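Local coordinates for nonsense-mediated mRNA decay protein 2 (Saccharomyces cerevisiae, PDB 4LUN) that takes part in nonsense-mediated decay of mRNAs containing premature stop codons, the chain here being its N-terminal MIF4G (HEAT-repeat) domain region, at residues 6-10 / 149-154; 144-149 / 207-211; 260-264 / 276-282; 195-201 / 291-295. One frame throughout, in Å; residues are numbered along the deposited sequence.

Contact 1: residues 6-10 / 149-154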
loop_
_atom_site.group_PDB
_atom_site.type_symbol
_atom_site.label_atom_id
_atom_site.label_comp_id
_atom_site.label_asym_id
_atom_site.label_seq_id
_atom_site.Cartn_x
_atom_site.Cartn_y
_atom_site.Cartn_z
ATOM N N LYS A 6 -6.733 5.059 17.325
ATOM C CA LYS A 6 -5.413 4.796 16.760
ATOM C C LYS A 6 -4.344 5.013 17.818
ATOM O O LYS A 6 -3.436 4.197 17.980
ATOM C CB LYS A 6 -5.127 5.717 15.566
ATOM C CG LYS A 6 -5.749 5.279 14.251
ATOM C CD LYS A 6 -5.193 6.113 13.102
ATOM C CE LYS A 6 -5.721 5.637 11.761
ATOM N NZ LYS A 6 -7.146 5.221 11.854
ATOM N N LYS A 7 -4.456 6.118 18.549
ATOM C CA LYS A 7 -3.469 6.445 19.576
ATOM C C LYS A 7 -3.525 5.477 20.762
ATOM O O LYS A 7 -2.485 5.097 21.314
ATOM C CB LYS A 7 -3.601 7.911 20.008
ATOM C CG LYS A 7 -3.217 8.894 18.904
ATOM C CD LYS A 7 -3.413 10.347 19.324
ATOM C CE LYS A 7 -4.525 11.003 18.521
ATOM N NZ LYS A 7 -4.021 12.154 17.718
ATOM N N GLU A 8 -4.731 5.064 21.147
ATOM C CA GLU A 8 -4.893 4.052 22.187
ATOM C C GLU A 8 -4.157 2.765 21.824
ATOM O O GLU A 8 -3.408 2.217 22.632
ATOM C CB GLU A 8 -6.374 3.715 22.393
ATOM C CG GLU A 8 -7.191 4.764 23.125
ATOM C CD GLU A 8 -8.627 4.308 23.355
ATOM O OE1 GLU A 8 -8.869 3.080 23.367
ATOM O OE2 GLU A 8 -9.511 5.178 23.518
ATOM N N LEU A 9 -4.390 2.282 20.605
ATOM C CA LEU A 9 -3.745 1.066 20.119
ATOM C C LEU A 9 -2.245 1.260 19.975
ATOM O O LEU A 9 -1.467 0.357 20.290
ATOM C CB LEU A 9 -4.321 0.660 18.763
ATOM C CG LEU A 9 -5.717 0.035 18.771
ATOM C CD1 LEU A 9 -6.215 -0.154 17.348
ATOM C CD2 LEU A 9 -5.700 -1.297 19.507
ATOM N N HIS A 10 -1.848 2.424 19.470
ATOM C CA HIS A 10 -0.427 2.741 19.318
ATOM C C HIS A 10 0.298 2.623 20.657
ATOM O O HIS A 10 1.380 2.037 20.737
ATOM C CB HIS A 10 -0.220 4.125 18.694
ATOM C CG HIS A 10 1.181 4.361 18.228
ATOM N ND1 HIS A 10 2.195 4.744 19.079
ATOM C CD2 HIS A 10 1.744 4.245 17.002
ATOM C CE1 HIS A 10 3.323 4.855 18.398
ATOM N NE2 HIS A 10 3.074 4.550 17.136
ATOM N N GLU A 149 -2.110 1.163 7.688
ATOM C CA GLU A 149 -2.994 1.244 8.844
ATOM C C GLU A 149 -2.332 0.566 10.043
ATOM O O GLU A 149 -2.457 1.037 11.190
ATOM C CB GLU A 149 -4.354 0.595 8.564
ATOM C CG GLU A 149 -5.162 1.197 7.416
ATOM C CD GLU A 149 -5.759 2.566 7.717
ATOM O OE1 GLU A 149 -5.482 3.145 8.794
ATOM O OE2 GLU A 149 -6.513 3.067 6.854
ATOM N N LEU A 150 -1.609 -0.524 9.786
ATOM C CA LEU A 150 -0.901 -1.230 10.862
ATOM C C LEU A 150 0.382 -0.520 11.286
ATOM O O LEU A 150 0.872 -0.701 12.411
ATOM C CB LEU A 150 -0.586 -2.679 10.462
ATOM C CG LEU A 150 -1.817 -3.568 10.381
ATOM C CD1 LEU A 150 -1.470 -4.870 9.656
ATOM C CD2 LEU A 150 -2.330 -3.853 11.793
ATOM N N TYR A 151 0.934 0.266 10.375
ATOM C CA TYR A 151 2.054 1.124 10.708
ATOM C C TYR A 151 1.566 2.201 11.666
ATOM O O TYR A 151 2.218 2.489 12.674
ATOM C CB TYR A 151 2.651 1.757 9.435
ATOM C CG TYR A 151 3.605 2.885 9.768
ATOM C CD1 TYR A 151 4.941 2.632 10.025
ATOM C CD2 TYR A 151 3.159 4.201 9.847
ATOM C CE1 TYR A 151 5.803 3.658 10.361
ATOM C CE2 TYR A 151 4.008 5.226 10.184
ATOM C CZ TYR A 151 5.328 4.958 10.435
ATOM O OH TYR A 151 6.179 5.995 10.751
ATOM N N LEU A 152 0.419 2.800 11.357
ATOM C CA LEU A 152 -0.051 3.939 12.142
ATOM C C LEU A 152 -0.458 3.549 13.567
ATOM O O LEU A 152 -0.497 4.398 14.465
ATOM C CB LEU A 152 -1.199 4.652 11.436
ATOM C CG LEU A 152 -0.795 5.421 10.172
ATOM C CD1 LEU A 152 -2.037 5.822 9.397
ATOM C CD2 LEU A 152 0.048 6.650 10.530
ATOM N N VAL A 153 -0.763 2.278 13.777
ATOM C CA VAL A 153 -1.042 1.812 15.141
ATOM C C VAL A 153 0.164 1.152 15.806
ATOM O O VAL A 153 0.041 0.560 16.868
ATOM C CB VAL A 153 -2.312 0.910 15.238
ATOM C CG1 VAL A 153 -3.543 1.696 14.801
ATOM C CG2 VAL A 153 -2.147 -0.366 14.422
ATOM N N GLY A 154 1.337 1.273 15.197
ATOM C CA GLY A 154 2.553 0.835 15.856
ATOM C C GLY A 154 2.826 -0.658 15.833
ATOM O O GLY A 154 3.656 -1.158 16.593
#
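A Schellman motif closes helix 130-152, and it is against this helix end that the N-terminal helix 3-17 packs. Gly154, with positive phi, is the C-prime residue: Gly154 N bonds to Tyr151 O at 2.9 Å, and Val155 N reaches back to Leu150 O. The reversal sets Val153 and its carbonyl against residues 6-10, where His10 and Val153 have their CA atoms 4.3 Å apart. This close approach permits a CA-H...O contact, His10 CA to Val153 O at 3.3 Å; the same carbonyl accepts a hydrogen bond from Asn13, one turn further along helix 3-17. The His10 ring lies along the turn, with His10 CD2 3.4 Å from Leu152 O near the ring plane and 3.5 Å from Gly154 N. A CB on residue 154 would come tight against that ring. Val153 fits between two residues of the helix: Leu9 CB meets Val153 CB at 4.1 Å, and Lys6 CG lies 4.2 Å from Val153 CG1. Beyond it the Lys6 chain runs on toward Leu152 and Glu149, Lys6 NZ stopping 4.1 Å from Glu149 OE1, while Glu149 OE2 pairs with Arg145. The contact therefore rests on apolar packing and backbone carbonyl contacts, with the opposite charges of Lys6 and Glu149 near each other but beyond salt-bridge distance.

Contact 2: residues 144-149 / 207-211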
loop_
_atom_site.group_PDB
_atom_site.type_symbol
_atom_site.label_atom_id
_atom_site.label_comp_id
_atom_site.label_asym_id
_atom_site.label_seq_id
_atom_site.Cartn_x
_atom_site.Cartn_y
_atom_site.Cartn_z
ATOM N N LEU A 144 -0.852 -2.137 0.428
ATOM C CA LEU A 144 -0.227 -0.922 0.943
ATOM C C LEU A 144 -1.131 -0.246 1.959
ATOM O O LEU A 144 -0.668 0.268 2.971
ATOM C CB LEU A 144 0.091 0.049 -0.213
ATOM C CG LEU A 144 0.639 1.437 0.136
ATOM C CD1 LEU A 144 2.030 1.323 0.773
ATOM C CD2 LEU A 144 0.691 2.289 -1.122
ATOM N N ARG A 145 -2.437 -0.270 1.706
ATOM C CA ARG A 145 -3.357 0.408 2.615
ATOM C C ARG A 145 -3.343 -0.278 3.972
ATOM O O ARG A 145 -3.231 0.373 5.023
ATOM C CB ARG A 145 -4.768 0.406 2.026
ATOM C CG ARG A 145 -5.750 1.291 2.774
ATOM C CD ARG A 145 -6.541 0.513 3.785
ATOM N NE ARG A 145 -7.409 1.390 4.568
ATOM C CZ ARG A 145 -8.671 1.654 4.252
ATOM N NH1 ARG A 145 -9.211 1.104 3.171
ATOM N NH2 ARG A 145 -9.392 2.460 5.020
ATOM N N VAL A 146 -3.427 -1.600 3.944
ATOM C CA VAL A 146 -3.449 -2.392 5.174
ATOM C C VAL A 146 -2.134 -2.250 5.934
ATOM O O VAL A 146 -2.126 -2.117 7.163
ATOM C CB VAL A 146 -3.776 -3.874 4.871
ATOM C CG1 VAL A 146 -3.494 -4.751 6.087
ATOM C CG2 VAL A 146 -5.245 -4.006 4.437
ATOM N N PHE A 147 -1.024 -2.283 5.198
ATOM C CA PHE A 147 0.280 -2.082 5.811
ATOM C C PHE A 147 0.315 -0.766 6.559
ATOM O O PHE A 147 0.781 -0.702 7.697
ATOM C CB PHE A 147 1.408 -2.078 4.789
ATOM C CG PHE A 147 2.728 -1.705 5.391
ATOM C CD1 PHE A 147 3.545 -2.683 5.930
ATOM C CD2 PHE A 147 3.136 -0.381 5.444
ATOM C CE1 PHE A 147 4.756 -2.347 6.526
ATOM C CE2 PHE A 147 4.345 -0.039 6.036
ATOM C CZ PHE A 147 5.155 -1.035 6.571
ATOM N N THR A 148 -0.168 0.283 5.901
ATOM C CA THR A 148 -0.069 1.628 6.448
ATOM C C THR A 148 -0.939 1.791 7.692
ATOM O O THR A 148 -0.529 2.452 8.660
ATOM C CB THR A 148 -0.385 2.686 5.380
ATOM O OG1 THR A 148 0.498 2.485 4.273
ATOM C CG2 THR A 148 -0.122 4.082 5.925
ATOM N N GLU A 149 -2.110 1.163 7.688
ATOM C CA GLU A 149 -2.994 1.244 8.844
ATOM C C GLU A 149 -2.332 0.566 10.043
ATOM O O GLU A 149 -2.457 1.037 11.190
ATOM C CB GLU A 149 -4.354 0.595 8.564
ATOM C CG GLU A 149 -5.162 1.197 7.416
ATOM C CD GLU A 149 -5.759 2.566 7.717
ATOM O OE1 GLU A 149 -5.482 3.145 8.794
ATOM O OE2 GLU A 149 -6.513 3.067 6.854
ATOM N N PHE A 207 -2.766 6.715 -2.494
ATOM C CA PHE A 207 -2.101 6.803 -1.198
ATOM C C PHE A 207 -2.267 8.179 -0.567
ATOM O O PHE A 207 -2.565 8.293 0.622
ATOM C CB PHE A 207 -0.615 6.437 -1.314
ATOM C CG PHE A 207 0.072 6.266 0.018
ATOM C CD1 PHE A 207 -0.119 5.119 0.773
ATOM C CD2 PHE A 207 0.907 7.250 0.508
ATOM C CE1 PHE A 207 0.508 4.957 1.997
ATOM C CE2 PHE A 207 1.544 7.102 1.730
ATOM C CZ PHE A 207 1.341 5.951 2.480
ATOM N N ILE A 208 -2.101 9.231 -1.355
ATOM C CA ILE A 208 -2.227 10.575 -0.792
ATOM C C ILE A 208 -3.663 10.870 -0.369
ATOM O O ILE A 208 -3.878 11.593 0.596
ATOM C CB ILE A 208 -1.730 11.685 -1.752
ATOM C CG1 ILE A 208 -2.616 11.796 -3.002
ATOM C CG2 ILE A 208 -0.260 11.468 -2.114
ATOM C CD1 ILE A 208 -2.110 12.824 -3.995
ATOM N N LYS A 209 -4.640 10.312 -1.079
ATOM C CA LYS A 209 -6.043 10.574 -0.747
ATOM C C LYS A 209 -6.416 9.963 0.592
ATOM O O LYS A 209 -7.168 10.554 1.366
ATOM C CB LYS A 209 -6.977 10.020 -1.828
ATOM C CG LYS A 209 -7.037 10.835 -3.106
ATOM C CD LYS A 209 -7.775 10.038 -4.189
ATOM C CE LYS A 209 -7.783 10.765 -5.517
ATOM N NZ LYS A 209 -8.211 9.863 -6.628
ATOM N N LYS A 210 -5.910 8.764 0.857
ATOM C CA LYS A 210 -6.257 8.040 2.068
ATOM C C LYS A 210 -5.399 8.425 3.269
ATOM O O LYS A 210 -5.842 8.301 4.413
ATOM C CB LYS A 210 -6.184 6.529 1.818
ATOM C CG LYS A 210 -6.834 5.682 2.906
ATOM C CD LYS A 210 -7.423 4.399 2.339
ATOM C CE LYS A 210 -8.692 4.661 1.528
ATOM N NZ LYS A 210 -9.803 5.165 2.395
ATOM N N PHE A 211 -4.175 8.889 3.019
ATOM C CA PHE A 211 -3.253 9.181 4.113
ATOM C C PHE A 211 -2.702 10.598 4.058
ATOM O O PHE A 211 -1.517 10.831 4.288
ATOM C CB PHE A 211 -2.132 8.135 4.149
ATOM C CG PHE A 211 -2.640 6.730 4.318
ATOM C CD1 PHE A 211 -3.098 6.291 5.551
ATOM C CD2 PHE A 211 -2.693 5.857 3.243
ATOM C CE1 PHE A 211 -3.575 4.992 5.716
ATOM C CE2 PHE A 211 -3.168 4.570 3.391
ATOM C CZ PHE A 211 -3.617 4.127 4.627
#
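Phe211, Phe207 and Arg145 have the largest areas buried where helix 130-152 meets the end of helix 201-210. Phe211, the first residue to leave helical backbone angles after its helix, offers one face of its ring to Thr148: the methyl Thr148 CG2 stands 3.6 Å from the ring centroid, almost along the normal, a CH-pi contact. Arg145 CG also approaches this ring, 4.0 Å from Phe211 CZ. Phe207, one turn earlier, packs on Leu144, with Leu144 CD2 3.5 Å from Phe207 CD1, and presents its edge to Thr148 OG1, which is 3.4 Å from Phe207 CE1. That hydroxyl is bound to its own helix, Thr148 OG1 donating to Leu144 O at 2.8 Å, so the threonine can lie among aromatic rings. Arg145 borders the apolar patch: its NE bridges to Glu149 OE2 at 3.0 Å, its NH2 bonds to Asn87, and Lys210 CD lies over one face of its guanidinium, although the like charges Arg145 NH2 and Lys210 NZ are 3.8 Å apart. The packing joins two non-consecutive helices of the MIF4G array. Helix 87-104 flanks Arg145 and Glu149 through Val90, helix 182-190 touches Thr148 through Leu183, and Ile208 packs on helix 277-303.

Contact 3: residues 260-264 / 276-282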
loop_
_atom_site.group_PDB
_atom_site.type_symbol
_atom_site.label_atom_id
_atom_site.label_comp_id
_atom_site.label_asym_id
_atom_site.label_seq_id
_atom_site.Cartn_x
_atom_site.Cartn_y
_atom_site.Cartn_z
ATOM N N LEU A 260 0.029 13.252 -33.489
ATOM C CA LEU A 260 -0.578 12.147 -34.240
ATOM C C LEU A 260 -2.012 12.459 -34.623
ATOM O O LEU A 260 -2.435 12.177 -35.746
ATOM C CB LEU A 260 -0.515 10.837 -33.456
ATOM C CG LEU A 260 0.905 10.309 -33.256
ATOM C CD1 LEU A 260 0.939 9.225 -32.198
ATOM C CD2 LEU A 260 1.401 9.783 -34.588
ATOM N N GLN A 261 -2.755 13.063 -33.696
ATOM C CA GLN A 261 -4.128 13.448 -33.988
ATOM C C GLN A 261 -4.188 14.474 -35.125
ATOM O O GLN A 261 -5.036 14.388 -36.032
ATOM C CB GLN A 261 -4.794 14.004 -32.733
ATOM C CG GLN A 261 -6.209 14.480 -33.001
ATOM C CD GLN A 261 -6.863 15.097 -31.782
ATOM O OE1 GLN A 261 -6.376 16.087 -31.235
ATOM N NE2 GLN A 261 -7.982 14.515 -31.356
ATOM N N ARG A 262 -3.264 15.432 -35.106
ATOM C CA ARG A 262 -3.249 16.473 -36.129
ATOM C C ARG A 262 -2.948 15.875 -37.491
ATOM O O ARG A 262 -3.613 16.199 -38.469
ATOM C CB ARG A 262 -2.221 17.555 -35.792
ATOM C CG ARG A 262 -2.664 18.499 -34.686
ATOM C CD ARG A 262 -1.549 19.468 -34.331
ATOM N NE ARG A 262 -1.477 20.573 -35.278
ATOM C CZ ARG A 262 -2.200 21.684 -35.166
ATOM N NH1 ARG A 262 -3.036 21.826 -34.144
ATOM N NH2 ARG A 262 -2.088 22.649 -36.068
ATOM N N GLU A 263 -1.960 14.986 -37.555
ATOM C CA GLU A 263 -1.639 14.351 -38.833
ATOM C C GLU A 263 -2.792 13.488 -39.352
ATOM O O GLU A 263 -3.057 13.488 -40.552
ATOM C CB GLU A 263 -0.351 13.522 -38.744
ATOM C CG GLU A 263 0.910 14.360 -38.570
ATOM C CD GLU A 263 1.034 15.481 -39.600
ATOM O OE1 GLU A 263 0.837 15.227 -40.807
ATOM O OE2 GLU A 263 1.325 16.628 -39.196
ATOM N N HIS A 264 -3.470 12.777 -38.448
ATOM C CA HIS A 264 -4.625 11.950 -38.808
ATOM C C HIS A 264 -5.730 12.844 -39.386
ATOM O O HIS A 264 -6.365 12.528 -40.407
ATOM C CB HIS A 264 -5.133 11.185 -37.575
ATOM C CG HIS A 264 -6.530 10.666 -37.717
ATOM N ND1 HIS A 264 -6.908 9.832 -38.748
ATOM C CD2 HIS A 264 -7.643 10.874 -36.976
ATOM C CE1 HIS A 264 -8.195 9.553 -38.636
ATOM N NE2 HIS A 264 -8.664 10.169 -37.565
ATOM N N ASP A 276 -5.629 5.545 -40.819
ATOM C CA ASP A 276 -4.329 5.809 -41.415
ATOM C C ASP A 276 -3.314 5.465 -40.334
ATOM O O ASP A 276 -3.697 5.145 -39.206
ATOM C CB ASP A 276 -4.207 7.280 -41.822
ATOM C CG ASP A 276 -4.595 8.232 -40.699
ATOM O OD1 ASP A 276 -3.906 8.227 -39.669
ATOM O OD2 ASP A 276 -5.574 8.997 -40.858
ATOM N N GLU A 277 -2.027 5.552 -40.657
ATOM C CA GLU A 277 -0.991 5.109 -39.730
ATOM C C GLU A 277 -0.920 5.971 -38.469
ATOM O O GLU A 277 -0.456 5.508 -37.421
ATOM C CB GLU A 277 0.367 5.128 -40.422
ATOM C CG GLU A 277 0.870 6.534 -40.687
ATOM C CD GLU A 277 2.032 6.568 -41.648
ATOM O OE1 GLU A 277 1.794 6.841 -42.841
ATOM O OE2 GLU A 277 3.175 6.331 -41.209
ATOM N N TYR A 278 -1.383 7.217 -38.570
ATOM C CA TYR A 278 -1.279 8.142 -37.440
ATOM C C TYR A 278 -2.304 7.818 -36.359
ATOM O O TYR A 278 -1.976 7.779 -35.176
ATOM C CB TYR A 278 -1.412 9.590 -37.918
ATOM C CG TYR A 278 -0.415 9.920 -39.003
ATOM C CD1 TYR A 278 0.944 9.978 -38.714
ATOM C CD2 TYR A 278 -0.824 10.124 -40.314
ATOM C CE1 TYR A 278 1.866 10.256 -39.695
ATOM C CE2 TYR A 278 0.101 10.405 -41.308
ATOM C CZ TYR A 278 1.439 10.464 -40.986
ATOM O OH TYR A 278 2.360 10.745 -41.971
ATOM N N VAL A 279 -3.545 7.553 -36.760
ATOM C CA VAL A 279 -4.554 7.230 -35.755
ATOM C C VAL A 279 -4.326 5.843 -35.149
ATOM O O VAL A 279 -4.671 5.598 -33.992
ATOM C CB VAL A 279 -6.010 7.439 -36.282
ATOM C CG1 VAL A 279 -6.331 6.477 -37.426
ATOM C CG2 VAL A 279 -7.011 7.302 -35.138
ATOM N N GLU A 280 -3.705 4.941 -35.908
ATOM C CA GLU A 280 -3.357 3.635 -35.359
ATOM C C GLU A 280 -2.338 3.737 -34.225
ATOM O O GLU A 280 -2.453 3.045 -33.209
ATOM C CB GLU A 280 -2.846 2.694 -36.452
ATOM C CG GLU A 280 -3.864 2.375 -37.546
ATOM C CD GLU A 280 -5.140 1.721 -37.027
ATOM O OE1 GLU A 280 -5.149 1.182 -35.894
ATOM O OE2 GLU A 280 -6.145 1.746 -37.768
ATOM N N GLU A 281 -1.342 4.599 -34.394
ATOM C CA GLU A 281 -0.360 4.800 -33.331
ATOM C C GLU A 281 -0.985 5.589 -32.181
ATOM O O GLU A 281 -0.727 5.333 -31.005
ATOM C CB GLU A 281 0.883 5.523 -33.857
ATOM C CG GLU A 281 1.969 5.637 -32.796
ATOM C CD GLU A 281 3.286 6.179 -33.328
ATOM O OE1 GLU A 281 3.444 6.293 -34.565
ATOM O OE2 GLU A 281 4.169 6.488 -32.493
ATOM N N TYR A 282 -1.811 6.562 -32.541
ATOM C CA TYR A 282 -2.542 7.375 -31.569
ATOM C C TYR A 282 -3.338 6.490 -30.616
ATOM O O TYR A 282 -3.323 6.694 -29.402
ATOM C CB TYR A 282 -3.489 8.305 -32.341
ATOM C CG TYR A 282 -4.470 9.078 -31.484
ATOM C CD1 TYR A 282 -4.125 10.316 -30.952
ATOM C CD2 TYR A 282 -5.752 8.584 -31.242
ATOM C CE1 TYR A 282 -5.025 11.031 -30.177
ATOM C CE2 TYR A 282 -6.656 9.287 -30.477
ATOM C CZ TYR A 282 -6.293 10.515 -29.950
ATOM O OH TYR A 282 -7.202 11.223 -29.190
#
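Helices 231-271 and 277-303 form an antiparallel helical hairpin, and the two short segments run at 151° with their axes 8.0 Å apart. Asp276 is the N-cap of the second helix: its OD1 accepts from Val279 N at 3.0 Å and weakly from Tyr278 N at 2.9 Å. Its other oxygen reaches across the hairpin to His264. Tyr278 follows, its ring face covered by Glu263 CB, 3.7 Å from the centroid in a CH-pi contact, while Leu260 CD2 lies at the ring edge, 4.2 Å from Tyr278 CD1. Val279 sets CB over the His264 ring, 3.6 Å from its centroid. Glu281 lends its aliphatic part, Glu281 CG sitting 3.8 Å from Leu260 CD1. Tyr282 packs CB on Leu260 CB at 4.1 Å and its ring near Gln261; its hydroxyl bonds to His312 of the C-terminal tag. The shortest link across the hairpin is the near-linear hydrogen bond from His264 ND1 to Asp276 OD2, 2.6 Å long.

Contact 4: residues 195-201 / 291-295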
loop_
_atom_site.group_PDB
_atom_site.type_symbol
_atom_site.label_atom_id
_atom_site.label_comp_id
_atom_site.label_asym_id
_atom_site.label_seq_id
_atom_site.Cartn_x
_atom_site.Cartn_y
_atom_site.Cartn_z
ATOM N N PHE A 195 7.034 2.211 -14.738
ATOM C CA PHE A 195 6.484 3.543 -14.504
ATOM C C PHE A 195 5.945 4.187 -15.760
ATOM O O PHE A 195 4.918 4.862 -15.720
ATOM C CB PHE A 195 7.529 4.468 -13.888
ATOM C CG PHE A 195 7.173 5.928 -13.985
ATOM C CD1 PHE A 195 6.310 6.503 -13.062
ATOM C CD2 PHE A 195 7.729 6.733 -14.973
ATOM C CE1 PHE A 195 5.973 7.846 -13.150
ATOM C CE2 PHE A 195 7.399 8.093 -15.065
ATOM C CZ PHE A 195 6.522 8.645 -14.153
ATOM N N LYS A 196 6.627 3.974 -16.881
ATOM C CA LYS A 196 6.256 4.680 -18.105
ATOM C C LYS A 196 4.870 4.325 -18.645
ATOM O O LYS A 196 4.314 5.090 -19.449
ATOM C CB LYS A 196 7.355 4.563 -19.178
ATOM C CG LYS A 196 8.600 5.374 -18.825
ATOM C CD LYS A 196 9.495 5.618 -20.033
ATOM C CE LYS A 196 10.019 4.321 -20.630
ATOM N NZ LYS A 196 10.896 4.594 -21.814
ATOM N N LEU A 197 4.303 3.200 -18.182
ATOM C CA LEU A 197 2.949 2.781 -18.582
ATOM C C LEU A 197 1.850 3.515 -17.821
ATOM O O LEU A 197 0.707 3.538 -18.270
ATOM C CB LEU A 197 2.754 1.253 -18.515
ATOM C CG LEU A 197 3.604 0.471 -19.520
ATOM C CD1 LEU A 197 3.292 -1.014 -19.420
ATOM C CD2 LEU A 197 3.380 0.983 -20.947
ATOM N N GLY A 198 2.191 4.131 -16.691
ATOM C CA GLY A 198 1.248 4.987 -15.979
ATOM C C GLY A 198 0.371 4.317 -14.933
ATOM O O GLY A 198 -0.386 4.993 -14.235
ATOM N N PHE A 199 0.445 2.997 -14.814
ATOM C CA PHE A 199 -0.368 2.320 -13.803
ATOM C C PHE A 199 0.058 2.654 -12.364
ATOM O O PHE A 199 -0.782 2.698 -11.444
ATOM C CB PHE A 199 -0.363 0.796 -14.021
ATOM C CG PHE A 199 -0.948 0.363 -15.342
ATOM C CD1 PHE A 199 -2.313 0.413 -15.555
ATOM C CD2 PHE A 199 -0.133 -0.110 -16.359
ATOM C CE1 PHE A 199 -2.858 0.007 -16.765
ATOM C CE2 PHE A 199 -0.679 -0.518 -17.583
ATOM C CZ PHE A 199 -2.040 -0.450 -17.776
ATOM N N THR A 200 1.349 2.880 -12.130
ATOM C CA THR A 200 1.757 3.140 -10.747
ATOM C C THR A 200 1.383 4.536 -10.282
ATOM O O THR A 200 1.404 4.805 -9.081
ATOM C CB THR A 200 3.259 2.918 -10.485
ATOM O OG1 THR A 200 4.013 3.941 -11.129
ATOM C CG2 THR A 200 3.692 1.545 -10.983
ATOM N N THR A 201 1.044 5.430 -11.208
ATOM C CA THR A 201 0.628 6.773 -10.795
ATOM C C THR A 201 -0.642 6.671 -9.949
ATOM O O THR A 201 -0.880 7.513 -9.081
ATOM C CB THR A 201 0.401 7.749 -11.977
ATOM O OG1 THR A 201 -0.633 7.247 -12.823
ATOM C CG2 THR A 201 1.673 7.979 -12.791
ATOM N N ARG A 291 -4.024 8.044 -18.578
ATOM C CA ARG A 291 -3.593 7.680 -17.229
ATOM C C ARG A 291 -2.705 8.764 -16.612
ATOM O O ARG A 291 -2.890 9.163 -15.460
ATOM C CB ARG A 291 -2.856 6.332 -17.233
ATOM C CG ARG A 291 -3.798 5.131 -17.275
ATOM C CD ARG A 291 -3.073 3.835 -16.922
ATOM N NE ARG A 291 -2.099 3.457 -17.943
ATOM C CZ ARG A 291 -2.397 2.782 -19.049
ATOM N NH1 ARG A 291 -3.647 2.405 -19.288
ATOM N NH2 ARG A 291 -1.441 2.473 -19.911
ATOM N N PHE A 292 -1.751 9.260 -17.389
ATOM C CA PHE A 292 -0.862 10.298 -16.881
ATOM C C PHE A 292 -1.564 11.626 -16.634
ATOM O O PHE A 292 -1.276 12.296 -15.648
ATOM C CB PHE A 292 0.355 10.470 -17.796
ATOM C CG PHE A 292 1.442 9.493 -17.494
ATOM C CD1 PHE A 292 2.316 9.744 -16.441
ATOM C CD2 PHE A 292 1.558 8.309 -18.204
ATOM C CE1 PHE A 292 3.314 8.828 -16.117
ATOM C CE2 PHE A 292 2.553 7.388 -17.886
ATOM C CZ PHE A 292 3.435 7.655 -16.843
ATOM N N LYS A 293 -2.478 11.998 -17.521
ATOM C CA LYS A 293 -3.184 13.266 -17.373
ATOM C C LYS A 293 -4.084 13.243 -16.137
ATOM O O LYS A 293 -4.095 14.193 -15.350
ATOM C CB LYS A 293 -4.023 13.579 -18.623
ATOM C CG LYS A 293 -4.837 14.870 -18.472
ATOM C CD LYS A 293 -5.455 15.301 -19.791
ATOM C CE LYS A 293 -6.337 16.536 -19.595
ATOM N NZ LYS A 293 -6.896 16.979 -20.901
ATOM N N THR A 294 -4.837 12.164 -15.977
ATOM C CA THR A 294 -5.739 12.019 -14.834
ATOM C C THR A 294 -4.952 12.117 -13.538
ATOM O O THR A 294 -5.350 12.809 -12.596
ATOM C CB THR A 294 -6.459 10.672 -14.874
ATOM O OG1 THR A 294 -7.228 10.591 -16.077
ATOM C CG2 THR A 294 -7.385 10.525 -13.680
ATOM N N SER A 295 -3.817 11.430 -13.493
ATOM C CA SER A 295 -2.986 11.451 -12.295
ATOM C C SER A 295 -2.287 12.791 -12.079
ATOM O O SER A 295 -2.190 13.266 -10.948
ATOM C CB SER A 295 -1.962 10.325 -12.347
ATOM O OG SER A 295 -2.618 9.079 -12.231
#
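Hydrogen bonds from Arg291 tie segment 195-201 to helix 277-303. Arg291 donates twice to one carbonyl, Leu197 O, which lies 2.8 Å from Arg291 NE and 2.9 Å from Arg291 NH2. Further along, two hydroxyls approach closely, Thr201 OG1 and Ser295 OG being 2.8 Å apart, and Thr201 OG1 donates to Gly198 O at 2.7 Å within its own segment. Aromatic contacts come next. The guanidinium of Arg291 lies flat on Phe199, centres 3.9 Å apart and planes at 17°, a stacked cation-pi pair; the same group thus uses its edge for the carbonyl and its face for the ring. Phe292 makes a T-shaped pair with Phe195, its edge toward the Phe195 face, with centroids 5.5 Å apart and planes at 78°. These contacts belong to the all-helical, HEAT-repeat-type array, in which the connection between helix 182-190 and helix 201-210 meets the returning arm of the C-terminal helical hairpin. Packing of the Phe292 ring against the backbone forms the third group. Phe292 CE2 lies 3.3 Å from both Gly198 CA and Lys196 O. At Gly198, with phi 90°, a CB would clash with Phe292 CE2 and jam against the preceding carbonyl. Phe292 also touches Arg249 and Leu253 of helix 231-271, while Lys196 O accepts from Arg249 and Phe199 packs on helix 130-152.

How the contacts relate
Contacts 1 and 2 adjoin, their centres 13 Å apart: both use helix 130-152, share Glu149 and touch where Leu152 CD1 meets Phe211 CD1 at 4.0 Å. Contact 4 lies about 19 Å from contact 2 between centres; contacts 3 and 4, both on helix 277-303, have centres 22 Å apart. The centres of contacts 1 and 3 are 52 Å apart and lie on opposite sides of the chain's centre. Along the sequence contact 2 crosses contacts 1 and 4, whereas contact 3 nests inside the loop closed by contact 4. Contacts 1 and 2 thus tie helices 3-17 and 201-210 to helix 130-152, while contact 4 joins the 231-303 hairpin to the connection before helix 201-210, and the hairpin extends outward to contact 3.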